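Local coordinates for protein nigerythrin (Desulfovibrio vulgaris subsp. vulgaris, PDB 1YUZ) that shows NADH peroxidase activity in vitro, pairing a rubredoxin-like iron centre with a hemerythrin-like two-iron centre in each subunit of a homodimer, at residues M1-Q6 with I191-K196; T24-T29 with P124-K129; A43-T48 with P94-P99. All coordinates share one frame; numbering follows the deposited sequence. Where two conformers were deposited one is given.

Interaction 1 (M1-Q6 with I191-K196); sequences MKVRAQ and ICFRPK. With FE (Fe (III) ion), chain H.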
ATOM      1  N   MET B   1       0.273  12.306   3.963  1.00 14.59           N
ATOM      2  CA  MET B   1       1.684  12.780   4.011  1.00 14.46           C
ATOM      3  C   MET B   1       1.747  14.154   4.663  1.00 14.68           C
ATOM      4  O   MET B   1       1.128  15.106   4.189  1.00 14.83           O
ATOM      5  CB  MET B   1       2.260  12.857   2.599  1.00 14.02           C
ATOM      6  CG  MET B   1       3.714  13.264   2.559  1.00 13.56           C
ATOM      7  SD  MET B   1       4.291  13.429   0.870  1.00 12.74           S
ATOM      8  CE  MET B   1       5.949  14.050   1.152  1.00 13.26           C
ATOM      9  N   LYS B   2       2.506  14.248   5.747  1.00 14.88           N
ATOM     10  CA  LYS B   2       2.641  15.497   6.480  1.00 15.09           C
ATOM     11  C   LYS B   2       3.537  16.517   5.798  1.00 15.10           C
ATOM     12  O   LYS B   2       4.498  16.168   5.109  1.00 14.88           O
ATOM     13  CB  LYS B   2       3.208  15.234   7.873  1.00 15.35           C
ATOM     14  CG  LYS B   2       2.368  14.352   8.762  1.00 15.74           C
ATOM     15  CD  LYS B   2       3.097  14.129  10.068  1.00 16.22           C
ATOM     16  CE  LYS B   2       2.303  13.267  11.021  1.00 16.50           C
ATOM     17  NZ  LYS B   2       3.098  13.015  12.251  1.00 17.00           N
ATOM     18  N   VAL B   3       3.215  17.787   6.012  1.00 15.24           N
ATOM     19  CA  VAL B   3       3.999  18.880   5.468  1.00 15.51           C
ATOM     20  C   VAL B   3       5.192  19.071   6.396  1.00 15.66           C
ATOM     21  O   VAL B   3       5.028  19.172   7.612  1.00 15.88           O
ATOM     22  CB  VAL B   3       3.185  20.188   5.434  1.00 15.48           C
ATOM     23  CG1 VAL B   3       4.077  21.344   5.023  1.00 15.56           C
ATOM     24  CG2 VAL B   3       2.022  20.050   4.474  1.00 15.60           C
ATOM     25  N   ARG B   4       6.390  19.098   5.825  1.00 15.82           N
ATOM     26  CA  ARG B   4       7.603  19.291   6.611  1.00 16.04           C
ATOM     27  C   ARG B   4       8.062  20.737   6.456  1.00 16.08           C
ATOM     28  O   ARG B   4       7.493  21.496   5.669  1.00 16.03           O
ATOM     29  CB  ARG B   4       8.701  18.333   6.138  1.00 16.28           C
ATOM     30  CG  ARG B   4       8.369  16.856   6.318  1.00 16.83           C
ATOM     31  CD  ARG B   4       9.464  15.985   5.718  1.00 17.20           C
ATOM     32  NE  ARG B   4      10.763  16.242   6.335  1.00 17.89           N
ATOM     33  CZ  ARG B   4      11.925  15.863   5.816  1.00 17.97           C
ATOM     34  NH1 ARG B   4      11.959  15.209   4.662  1.00 18.15           N
ATOM     35  NH2 ARG B   4      13.056  16.146   6.445  1.00 18.33           N
ATOM     36  N   ALA B   5       9.090  21.117   7.209  1.00 16.21           N
ATOM     37  CA  ALA B   5       9.617  22.477   7.157  1.00 16.43           C
ATOM     38  C   ALA B   5      10.094  22.833   5.756  1.00 16.54           C
ATOM     39  O   ALA B   5       9.992  23.982   5.326  1.00 16.62           O
ATOM     40  CB  ALA B   5      10.757  22.629   8.152  1.00 16.35           C
ATOM     41  N   GLN B   6      10.629  21.846   5.048  1.00 16.66           N
ATOM     42  CA  GLN B   6      11.102  22.060   3.689  1.00 16.84           C
ATOM     43  C   GLN B   6      10.598  20.926   2.816  1.00 16.59           C
ATOM     44  O   GLN B   6      10.205  19.873   3.320  1.00 16.61           O
ATOM     45  CB  GLN B   6      12.634  22.115   3.643  1.00 17.45           C
ATOM     46  CG  GLN B   6      13.328  20.890   4.200  1.00 18.28           C
ATOM     47  CD  GLN B   6      14.050  21.174   5.503  1.00 18.77           C
ATOM     48  OE1 GLN B   6      13.447  21.631   6.474  1.00 19.22           O
ATOM     49  NE2 GLN B   6      15.348  20.899   5.532  1.00 19.19           N
ATOM     50  N   ILE B 191       4.609  17.968  -0.987  1.00 10.09           N
ATOM     51  CA  ILE B 191       5.688  17.663  -1.911  1.00 10.33           C
ATOM     52  C   ILE B 191       6.312  18.907  -2.542  1.00 10.56           C
ATOM     53  O   ILE B 191       7.535  18.989  -2.649  1.00 10.69           O
ATOM     54  CB  ILE B 191       5.202  16.698  -3.029  1.00 10.26           C
ATOM     55  CG1 ILE B 191       4.865  15.331  -2.419  1.00 10.17           C
ATOM     56  CG2 ILE B 191       6.272  16.548  -4.109  1.00 10.27           C
ATOM     57  CD1 ILE B 191       4.267  14.339  -3.409  1.00 10.46           C
ATOM     58  N   CYS B 192       5.489  19.881  -2.930  1.00 10.72           N
ATOM     59  CA  CYS B 192       6.004  21.094  -3.572  1.00 11.04           C
ATOM     60  C   CYS B 192       5.548  22.409  -2.939  1.00 11.43           C
ATOM     61  O   CYS B 192       5.934  23.483  -3.399  1.00 11.48           O
ATOM     62  CB  CYS B 192       5.618  21.104  -5.051  1.00 10.95           C
ATOM     63  SG  CYS B 192       3.856  21.371  -5.329  1.00 10.22           S
ATOM     64  N   PHE B 193       4.714  22.323  -1.910  1.00 11.73           N
ATOM     65  CA  PHE B 193       4.208  23.498  -1.197  1.00 12.15           C
ATOM     66  C   PHE B 193       3.170  24.371  -1.907  1.00 12.43           C
ATOM     67  O   PHE B 193       2.843  25.447  -1.413  1.00 12.37           O
ATOM     68  CB  PHE B 193       5.373  24.382  -0.730  1.00 12.32           C
ATOM     69  CG  PHE B 193       6.128  23.837   0.463  1.00 12.38           C
ATOM     70  CD1 PHE B 193       5.840  22.579   0.995  1.00 12.41           C
ATOM     71  CD2 PHE B 193       7.143  24.590   1.047  1.00 12.51           C
ATOM     72  CE1 PHE B 193       6.554  22.083   2.089  1.00 12.65           C
ATOM     73  CE2 PHE B 193       7.861  24.102   2.139  1.00 12.73           C
ATOM     74  CZ  PHE B 193       7.567  22.849   2.659  1.00 12.57           C
ATOM     75  N   ARG B 194       2.644  23.934  -3.048  1.00 12.80           N
ATOM     76  CA  ARG B 194       1.618  24.734  -3.722  1.00 13.34           C
ATOM     77  C   ARG B 194       0.416  24.844  -2.787  1.00 13.58           C
ATOM     78  O   ARG B 194       0.026  23.867  -2.154  1.00 13.32           O
ATOM     79  CB  ARG B 194       1.171  24.079  -5.038  1.00 13.55           C
ATOM     80  CG  ARG B 194       2.008  24.445  -6.259  1.00 14.08           C
ATOM     81  CD  ARG B 194       1.855  25.919  -6.634  1.00 14.51           C
ATOM     82  NE  ARG B 194       2.800  26.311  -7.680  1.00 15.10           N
ATOM     83  CZ  ARG B 194       2.537  26.316  -8.983  1.00 15.09           C
ATOM     84  NH1 ARG B 194       1.342  25.958  -9.432  1.00 15.30           N
ATOM     85  NH2 ARG B 194       3.486  26.662  -9.843  1.00 15.41           N
ATOM     86  N   PRO B 195      -0.185  26.040  -2.682  1.00 13.95           N
ATOM     87  CA  PRO B 195      -1.344  26.237  -1.807  1.00 14.35           C
ATOM     88  C   PRO B 195      -2.550  25.405  -2.225  1.00 14.73           C
ATOM     89  O   PRO B 195      -2.727  25.101  -3.403  1.00 14.50           O
ATOM     90  CB  PRO B 195      -1.627  27.732  -1.932  1.00 14.29           C
ATOM     91  CG  PRO B 195      -0.285  28.308  -2.236  1.00 14.24           C
ATOM     92  CD  PRO B 195       0.262  27.327  -3.243  1.00 14.03           C
ATOM     93  N   LYS B 196      -3.382  25.047  -1.254  0.50 15.02           N
ATOM     94  CA  LYS B 196      -4.572  24.253  -1.527  0.50 15.40           C
ATOM     95  C   LYS B 196      -5.455  24.866  -2.607  0.50 15.53           C
ATOM     96  O   LYS B 196      -5.948  24.162  -3.486  0.50 15.59           O
ATOM     97  CB  LYS B 196      -5.406  24.081  -0.253  0.50 15.57           C
ATOM     98  CG  LYS B 196      -6.781  23.473  -0.509  0.50 15.92           C
ATOM     99  CD  LYS B 196      -7.615  23.382   0.756  0.50 16.15           C
ATOM    100  CE  LYS B 196      -8.994  22.807   0.465  0.50 16.36           C
ATOM    101  NZ  LYS B 196      -9.833  22.709   1.692  0.50 16.66           N
TER
HETATM  102 FE    FE H 303       2.598  19.499  -5.298  1.00  8.92          FE
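The rubredoxin-like iron site supplies one side of this contact: residues 191-196 carry Cys192, the last of its four thiolate ligands, and the N-terminal residues 1-6 pass beside this loop. Cys192 SG binds the Fe(III) ion at 2.3 Å, and Cys174, Cys177 and Cys189 complete the FeS4 group. The chain turns back after the ligand, Phe193 taking a positive phi of 72°. The N-H of Arg194 then faces Cys192 SG in a weak hydrogen bond of 3.6 Å, which may draw a little charge off the thiolate.

Phe193 does most of the packing. Its CG lies anti to the carbonyl carbon (chi1 -75°), a torsion that swings the ring tip into the bend of residues 3-6. There CZ meets the carbonyl oxygen Arg4 O at 3.3 Å, and Ala5 O also lies near the ring plane at the edge, so the slightly positive C-H rim faces negative oxygens. Obliquely to the ring, Val3 CG1 comes to 3.9 Å from Phe193 CE1; a short branched side chain can lay one methyl there although Val3 itself is exposed, while Lys188 makes a cation-pi contact with the same ring.

At the chain's start, Met1 extends fully from CB, and its SD rests 3.8 Å from Ile191 CG1, the two chains crossing at about a right angle. The flexible, unbranched thioether chain touches both Ile191 and Val151 of helix 136-161, whereas Ile191 is buried against Leu147 and Ala148 of that helix. No hydrogen bond joins the two segments. Instead Lys2 forms a salt bridge to Asp167 of the second subunit, and Arg4 bonds to Asn12 O. A Cys-X-X-Cys turn followed by a backbone N-H directed at the ligand sulfur is the hallmark of the rubredoxin metal knuckle.

Interaction 2 (T24-T29 with P124-K129); sequences TAVGST and PAFIRK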
ATOM      1  N   THR B  24      14.208  -3.187 -12.398  1.00 17.87           N
ATOM      2  CA  THR B  24      14.302  -2.061 -13.317  1.00 17.51           C
ATOM      3  C   THR B  24      15.595  -1.996 -14.125  1.00 17.29           C
ATOM      4  O   THR B  24      16.695  -2.034 -13.571  1.00 17.29           O
ATOM      5  CB  THR B  24      14.149  -0.722 -12.556  1.00 17.44           C
ATOM      6  OG1 THR B  24      12.917  -0.722 -11.824  1.00 17.66           O
ATOM      7  CG2 THR B  24      14.150   0.449 -13.526  1.00 17.42           C
ATOM      8  N   ALA B  25      15.447  -1.888 -15.441  1.00 17.06           N
ATOM      9  CA  ALA B  25      16.594  -1.768 -16.328  1.00 16.85           C
ATOM     10  C   ALA B  25      17.009  -0.307 -16.260  1.00 16.69           C
ATOM     11  O   ALA B  25      16.190   0.586 -16.479  1.00 16.71           O
ATOM     12  CB  ALA B  25      16.203  -2.126 -17.742  1.00 16.89           C
ATOM     13  N   VAL B  26      18.276  -0.067 -15.948  1.00 16.45           N
ATOM     14  CA  VAL B  26      18.780   1.293 -15.838  1.00 16.22           C
ATOM     15  C   VAL B  26      19.787   1.628 -16.927  1.00 16.09           C
ATOM     16  O   VAL B  26      20.821   0.973 -17.055  1.00 16.30           O
ATOM     17  CB  VAL B  26      19.446   1.529 -14.468  1.00 16.17           C
ATOM     18  CG1 VAL B  26      19.982   2.950 -14.385  1.00 16.10           C
ATOM     19  CG2 VAL B  26      18.441   1.279 -13.354  1.00 16.18           C
ATOM     20  N   GLY B  27      19.471   2.651 -17.712  1.00 15.82           N
ATOM     21  CA  GLY B  27      20.362   3.084 -18.769  1.00 15.52           C
ATOM     22  C   GLY B  27      20.791   4.502 -18.458  1.00 15.22           C
ATOM     23  O   GLY B  27      20.881   4.880 -17.290  1.00 15.25           O
ATOM     24  N   SER B  28      21.071   5.287 -19.491  1.00 15.06           N
ATOM     25  CA  SER B  28      21.466   6.672 -19.282  1.00 14.79           C
ATOM     26  C   SER B  28      20.237   7.398 -18.747  1.00 14.50           C
ATOM     27  O   SER B  28      19.116   6.908 -18.880  1.00 14.39           O
ATOM     28  CB  SER B  28      21.898   7.310 -20.601  1.00 14.96           C
ATOM     29  OG  SER B  28      20.802   7.406 -21.491  1.00 15.47           O
ATOM     30  N   THR B  29      20.439   8.562 -18.145  1.00 14.16           N
ATOM     31  CA  THR B  29      19.301   9.305 -17.621  1.00 13.91           C
ATOM     32  C   THR B  29      18.310   9.626 -18.737  1.00 13.84           C
ATOM     33  O   THR B  29      17.100   9.606 -18.522  1.00 13.66           O
ATOM     34  CB  THR B  29      19.758  10.593 -16.920  1.00 13.86           C
ATOM     35  OG1 THR B  29      20.448  10.247 -15.713  1.00 13.88           O
ATOM     36  CG2 THR B  29      18.564  11.474 -16.580  1.00 13.78           C
ATOM     37  N   PRO B 124      13.470   5.235  -7.590  1.00  9.05           N
ATOM     38  CA  PRO B 124      14.715   5.322  -6.815  1.00  9.40           C
ATOM     39  C   PRO B 124      15.923   4.923  -7.681  1.00  9.50           C
ATOM     40  O   PRO B 124      17.000   5.509  -7.561  1.00  9.68           O
ATOM     41  CB  PRO B 124      14.473   4.345  -5.671  1.00  9.36           C
ATOM     42  CG  PRO B 124      13.014   4.527  -5.405  1.00  9.32           C
ATOM     43  CD  PRO B 124      12.423   4.543  -6.813  1.00  9.10           C
ATOM     44  N   ALA B 125      15.738   3.942  -8.562  1.00  9.69           N
ATOM     45  CA  ALA B 125      16.819   3.492  -9.442  1.00  9.86           C
ATOM     46  C   ALA B 125      17.218   4.607 -10.401  1.00 10.00           C
ATOM     47  O   ALA B 125      18.407   4.854 -10.630  1.00 10.18           O
ATOM     48  CB  ALA B 125      16.380   2.264 -10.233  1.00 10.13           C
ATOM     49  N   PHE B 126      16.220   5.276 -10.968  1.00  9.92           N
ATOM     50  CA  PHE B 126      16.468   6.363 -11.906  1.00 10.06           C
ATOM     51  C   PHE B 126      17.052   7.583 -11.202  1.00 10.12           C
ATOM     52  O   PHE B 126      17.892   8.287 -11.761  1.00 10.10           O
ATOM     53  CB  PHE B 126      15.171   6.748 -12.615  1.00 10.03           C
ATOM     54  CG  PHE B 126      14.666   5.709 -13.577  1.00 10.00           C
ATOM     55  CD1 PHE B 126      13.426   5.866 -14.184  1.00 10.06           C
ATOM     56  CD2 PHE B 126      15.432   4.588 -13.898  1.00 10.15           C
ATOM     57  CE1 PHE B 126      12.952   4.931 -15.097  1.00 10.06           C
ATOM     58  CE2 PHE B 126      14.965   3.645 -14.812  1.00 10.22           C
ATOM     59  CZ  PHE B 126      13.725   3.817 -15.412  1.00 10.15           C
ATOM     60  N   ILE B 127      16.603   7.840  -9.979  1.00 10.40           N
ATOM     61  CA  ILE B 127      17.120   8.966  -9.214  1.00 10.80           C
ATOM     62  C   ILE B 127      18.602   8.742  -8.942  1.00 11.23           C
ATOM     63  O   ILE B 127      19.418   9.642  -9.125  1.00 11.24           O
ATOM     64  CB  ILE B 127      16.372   9.117  -7.870  1.00 10.52           C
ATOM     65  CG1 ILE B 127      14.930   9.562  -8.132  1.00 10.58           C
ATOM     66  CG2 ILE B 127      17.097  10.115  -6.972  1.00 10.56           C
ATOM     67  CD1 ILE B 127      14.042   9.502  -6.914  1.00 10.60           C
ATOM     68  N   ARG B 128      18.946   7.536  -8.506  0.50 11.46           N
ATOM     69  CA  ARG B 128      20.334   7.213  -8.213  0.50 11.89           C
ATOM     70  C   ARG B 128      21.216   7.403  -9.441  0.50 12.00           C
ATOM     71  O   ARG B 128      22.298   7.983  -9.348  0.50 11.99           O
ATOM     72  CB  ARG B 128      20.451   5.772  -7.715  0.50 12.15           C
ATOM     73  CG  ARG B 128      21.872   5.363  -7.379  0.50 12.50           C
ATOM     74  CD  ARG B 128      22.433   6.190  -6.233  0.50 12.84           C
ATOM     75  NE  ARG B 128      23.879   6.018  -6.106  0.50 13.25           N
ATOM     76  CZ  ARG B 128      24.611   6.507  -5.110  0.50 13.45           C
ATOM     77  NH1 ARG B 128      24.038   7.203  -4.137  0.50 13.64           N
ATOM     78  NH2 ARG B 128      25.920   6.298  -5.085  0.50 13.65           N
ATOM     79  N   LYS B 129      20.756   6.919 -10.590  1.00 12.13           N
ATOM     80  CA  LYS B 129      21.526   7.050 -11.821  1.00 12.43           C
ATOM     81  C   LYS B 129      21.702   8.523 -12.175  1.00 12.42           C
ATOM     82  O   LYS B 129      22.784   8.938 -12.582  1.00 12.35           O
ATOM     83  CB  LYS B 129      20.838   6.314 -12.973  1.00 13.04           C
ATOM     84  CG  LYS B 129      21.579   6.401 -14.308  1.00 13.88           C
ATOM     85  CD  LYS B 129      22.904   5.652 -14.277  1.00 14.88           C
ATOM     86  CE  LYS B 129      23.570   5.649 -15.646  1.00 15.39           C
ATOM     87  NZ  LYS B 129      24.813   4.826 -15.659  1.00 16.03           N
TER
HETATM   88  O   HOH W   1      18.402   8.446 -14.517  1.00 11.08           O
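Residues 24-29 run as an extended loop in the same general sense as helical residues 124-129, coming nearest at Thr29 and Lys129, whose CA atoms are 6.6 Å apart, with Val26 and Phe126 almost as close. Apolar groups open the contact: Thr24 CG2, anti to its backbone N, touches Phe126 CE2 obliquely at 3.5 Å, while Ala25 O lies in the ring plane at its edge. Val26 is forked over the helix. Its CG2 meets Ala125 CB at 3.9 Å, small enough to admit it, and CG1 rests on Lys129 CB at 3.7 Å. Lys129 then bends at chi2 (67°) and runs alongside Gly27, so that CE, next to the charged nitrogen, reaches Gly27 O at 3.2 Å, a polar contact without a hydrogen bond. One water donates to both Thr29 OG1 (3.0 Å) and Phe126 O (2.8 Å), bridging the first residue of helix 29-56 and a carbonyl of helix 104-132.

Ser28 is the N-cap of helix 29-56, and its own N-H bonds to Glu31, as in a capping box. Thr24 OG1 bonds to Asp121 and Tyr117, Thr29 OG1 to Glu133. The loop thus lies along helix 104-132 just before helix 29-56 begins, and Phe126 reaches inward to Ala35 and to Phe142 of helix 136-161.

Interaction 3 (A43-T48 with P94-P99); sequences AHAKYT and PTVAAP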
ATOM      1  N   ALA B  43       0.510   3.621 -17.172  1.00  9.88           N
ATOM      2  CA  ALA B  43      -0.214   3.831 -15.923  1.00  9.85           C
ATOM      3  C   ALA B  43      -1.448   4.693 -16.159  1.00  9.81           C
ATOM      4  O   ALA B  43      -2.519   4.427 -15.617  1.00  9.80           O
ATOM      5  CB  ALA B  43       0.695   4.491 -14.894  1.00  9.90           C
ATOM      6  N   HIS B  44      -1.295   5.735 -16.968  1.00  9.92           N
ATOM      7  CA  HIS B  44      -2.415   6.615 -17.255  1.00 10.20           C
ATOM      8  C   HIS B  44      -3.530   5.839 -17.937  1.00 10.22           C
ATOM      9  O   HIS B  44      -4.702   5.980 -17.586  1.00 10.25           O
ATOM     10  CB  HIS B  44      -1.977   7.776 -18.146  1.00 10.69           C
ATOM     11  CG  HIS B  44      -3.066   8.765 -18.407  1.00 11.11           C
ATOM     12  ND1 HIS B  44      -4.023   8.585 -19.382  1.00 11.51           N
ATOM     13  CD2 HIS B  44      -3.379   9.924 -17.781  1.00 11.51           C
ATOM     14  CE1 HIS B  44      -4.879   9.593 -19.344  1.00 11.58           C
ATOM     15  NE2 HIS B  44      -4.510  10.418 -18.382  1.00 11.88           N
ATOM     16  N   ALA B  45      -3.164   5.020 -18.915  1.00 10.18           N
ATOM     17  CA  ALA B  45      -4.152   4.225 -19.630  1.00 10.13           C
ATOM     18  C   ALA B  45      -4.825   3.243 -18.677  1.00 10.08           C
ATOM     19  O   ALA B  45      -6.033   3.025 -18.741  1.00 10.10           O
ATOM     20  CB  ALA B  45      -3.487   3.477 -20.778  1.00 10.24           C
ATOM     21  N   LYS B  46      -4.043   2.655 -17.782  1.00 10.01           N
ATOM     22  CA  LYS B  46      -4.593   1.703 -16.831  1.00  9.95           C
ATOM     23  C   LYS B  46      -5.583   2.356 -15.870  1.00  9.68           C
ATOM     24  O   LYS B  46      -6.690   1.859 -15.674  1.00  9.36           O
ATOM     25  CB  LYS B  46      -3.469   1.038 -16.035  1.00 10.57           C
ATOM     26  CG  LYS B  46      -3.959  -0.124 -15.197  1.00 11.39           C
ATOM     27  CD  LYS B  46      -2.830  -0.895 -14.544  1.00 12.36           C
ATOM     28  CE  LYS B  46      -2.230  -0.139 -13.379  1.00 12.79           C
ATOM     29  NZ  LYS B  46      -1.277  -1.007 -12.627  1.00 13.28           N
ATOM     30  N   TYR B  47      -5.187   3.476 -15.276  1.00  9.32           N
ATOM     31  CA  TYR B  47      -6.047   4.170 -14.330  1.00  9.19           C
ATOM     32  C   TYR B  47      -7.298   4.718 -14.987  1.00  9.19           C
ATOM     33  O   TYR B  47      -8.359   4.781 -14.365  1.00  9.05           O
ATOM     34  CB  TYR B  47      -5.262   5.285 -13.653  1.00  9.06           C
ATOM     35  CG  TYR B  47      -4.143   4.756 -12.787  1.00  8.99           C
ATOM     36  CD1 TYR B  47      -3.134   5.598 -12.330  1.00  8.97           C
ATOM     37  CD2 TYR B  47      -4.097   3.406 -12.417  1.00  8.99           C
ATOM     38  CE1 TYR B  47      -2.106   5.113 -11.528  1.00  9.16           C
ATOM     39  CE2 TYR B  47      -3.073   2.911 -11.616  1.00  9.22           C
ATOM     40  CZ  TYR B  47      -2.084   3.771 -11.176  1.00  9.26           C
ATOM     41  OH  TYR B  47      -1.068   3.294 -10.385  1.00  9.83           O
ATOM     42  N   THR B  48      -7.174   5.115 -16.246  1.00  9.32           N
ATOM     43  CA  THR B  48      -8.315   5.628 -16.984  1.00  9.52           C
ATOM     44  C   THR B  48      -9.311   4.484 -17.187  1.00  9.53           C
ATOM     45  O   THR B  48     -10.520   4.663 -17.029  1.00  9.67           O
ATOM     46  CB  THR B  48      -7.863   6.203 -18.334  1.00  9.58           C
ATOM     47  OG1 THR B  48      -7.025   7.339 -18.093  1.00  9.89           O
ATOM     48  CG2 THR B  48      -9.062   6.631 -19.175  1.00  9.86           C
ATOM     49  N   PRO B  94       5.031   8.643 -26.515  1.00 19.77           N
ATOM     50  CA  PRO B  94       4.364   7.451 -27.034  1.00 19.39           C
ATOM     51  C   PRO B  94       2.895   7.379 -26.639  1.00 19.04           C
ATOM     52  O   PRO B  94       2.435   8.104 -25.757  1.00 19.01           O
ATOM     53  CB  PRO B  94       5.173   6.322 -26.415  1.00 19.43           C
ATOM     54  CG  PRO B  94       5.474   6.876 -25.052  1.00 19.56           C
ATOM     55  CD  PRO B  94       5.894   8.302 -25.367  1.00 19.67           C
ATOM     56  N   THR B  95       2.163   6.508 -27.321  1.00 18.64           N
ATOM     57  CA  THR B  95       0.758   6.289 -27.026  1.00 18.14           C
ATOM     58  C   THR B  95       0.636   4.786 -26.848  1.00 17.64           C
ATOM     59  O   THR B  95       1.382   4.022 -27.463  1.00 17.55           O
ATOM     60  CB  THR B  95      -0.159   6.751 -28.175  1.00 18.31           C
ATOM     61  OG1 THR B  95       0.170   6.033 -29.368  1.00 18.66           O
ATOM     62  CG2 THR B  95       0.008   8.245 -28.422  1.00 18.45           C
ATOM     63  N   VAL B  96      -0.282   4.361 -25.990  1.00 17.03           N
ATOM     64  CA  VAL B  96      -0.471   2.941 -25.735  1.00 16.47           C
ATOM     65  C   VAL B  96      -1.942   2.574 -25.792  1.00 16.06           C
ATOM     66  O   VAL B  96      -2.812   3.444 -25.769  1.00 16.18           O
ATOM     67  CB  VAL B  96       0.068   2.551 -24.346  1.00 16.42           C
ATOM     68  CG1 VAL B  96       1.540   2.915 -24.239  1.00 16.55           C
ATOM     69  CG2 VAL B  96      -0.739   3.252 -23.260  1.00 16.41           C
ATOM     70  N   ALA B  97      -2.211   1.277 -25.866  1.00 15.53           N
ATOM     71  CA  ALA B  97      -3.578   0.791 -25.902  1.00 15.05           C
ATOM     72  C   ALA B  97      -4.065   0.683 -24.467  1.00 14.68           C
ATOM     73  O   ALA B  97      -3.265   0.659 -23.529  1.00 14.76           O
ATOM     74  CB  ALA B  97      -3.633  -0.568 -26.578  1.00 14.93           C
ATOM     75  N   ALA B  98      -5.378   0.627 -24.296  1.00 14.24           N
ATOM     76  CA  ALA B  98      -5.958   0.513 -22.971  1.00 13.89           C
ATOM     77  C   ALA B  98      -5.983  -0.949 -22.537  1.00 13.64           C
ATOM     78  O   ALA B  98      -6.298  -1.840 -23.330  1.00 13.48           O
ATOM     79  CB  ALA B  98      -7.365   1.080 -22.972  1.00 13.93           C
ATOM     80  N   PRO B  99      -5.631  -1.217 -21.271  1.00 13.39           N
ATOM     81  CA  PRO B  99      -5.624  -2.581 -20.739  1.00 13.31           C
ATOM     82  C   PRO B  99      -7.010  -2.908 -20.199  1.00 13.28           C
ATOM     83  O   PRO B  99      -7.881  -2.040 -20.152  1.00 13.13           O
ATOM     84  CB  PRO B  99      -4.593  -2.496 -19.625  1.00 13.28           C
ATOM     85  CG  PRO B  99      -4.883  -1.135 -19.052  1.00 13.22           C
ATOM     86  CD  PRO B  99      -5.058  -0.270 -20.295  1.00 13.33           C
TER
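Apolar contact carries this junction between helical residues 43-48 and the extended loop 94-99. Ala45 sits at the centre, its methyl directed at the loop; a small residue lets the chain approach until the CA atoms of Ala45 and Ala98 are 5.3 Å apart. Val96 reaches toward the helix with one branch: CG2, set between its own backbone N and carbonyl carbon, meets Ala45 CB at 3.7 Å. At the other end the Pro99 ring lies over the helix backbone. Its CG touches Lys46 CA at 3.6 Å, and its CD borders the Ala45 carbonyl. The rigid ring offers an apolar surface, and proline, lacking an N-H, leaves no backbone donor to satisfy here; it crosses the start of the Lys46 chain at about a right angle.

Polar bonds do not cross the interface. Ala97 O merely lies 3.9 Å from Ala45 CB. Within the helix, Thr48 OG1 donates to His44 O at 2.7 Å, approaching 36° out of the carbonyl plane; the same oxygen also accepts the N-H of Thr48. A threonine hydroxyl turned back on the preceding turn is thereby satisfied by the helix itself.

The two neighbouring side chains lead away from the loop. Lys46 starts anti to its backbone N, bends at chi3 (74°) and takes its amine to Ser110 of helix 104-132, while Tyr47 points into the bundle. There Tyr47 OH bonds to Glu115, an iron ligand, in a second-shell position, and its ring meets Tyr156 edge-to-face. The loop 94-99, which links helix 60-87 to helix 104-132, therefore drapes over the outer side of helix 29-56, Pro94 and Val96 touching Thr41 one turn earlier, while His44, at the flank, and Tyr47, turned away from the loop, pack on helix 60-87.

Overall arrangement
Starting at the N terminus, residues 1-6 wait for almost the whole chain before interaction 1 joins them to the rubredoxin-like iron loop, closing a span of 184 intervening residues. Within that span, interaction 2 brings the approach to helix 29-56 against helix 104-132. Interaction 3 lies within interaction 2 in turn, where the connection between helix 60-87 and helix 104-132 returns to helix 29-56. The three closures are therefore concentric, and none crosses another. Interactions 2 and 3, with centres 23 Å apart, belong to the ferritin-like bundle; interaction 1 lies across the chain's centre from interaction 3 and connects the N terminus with the rubredoxin-like part.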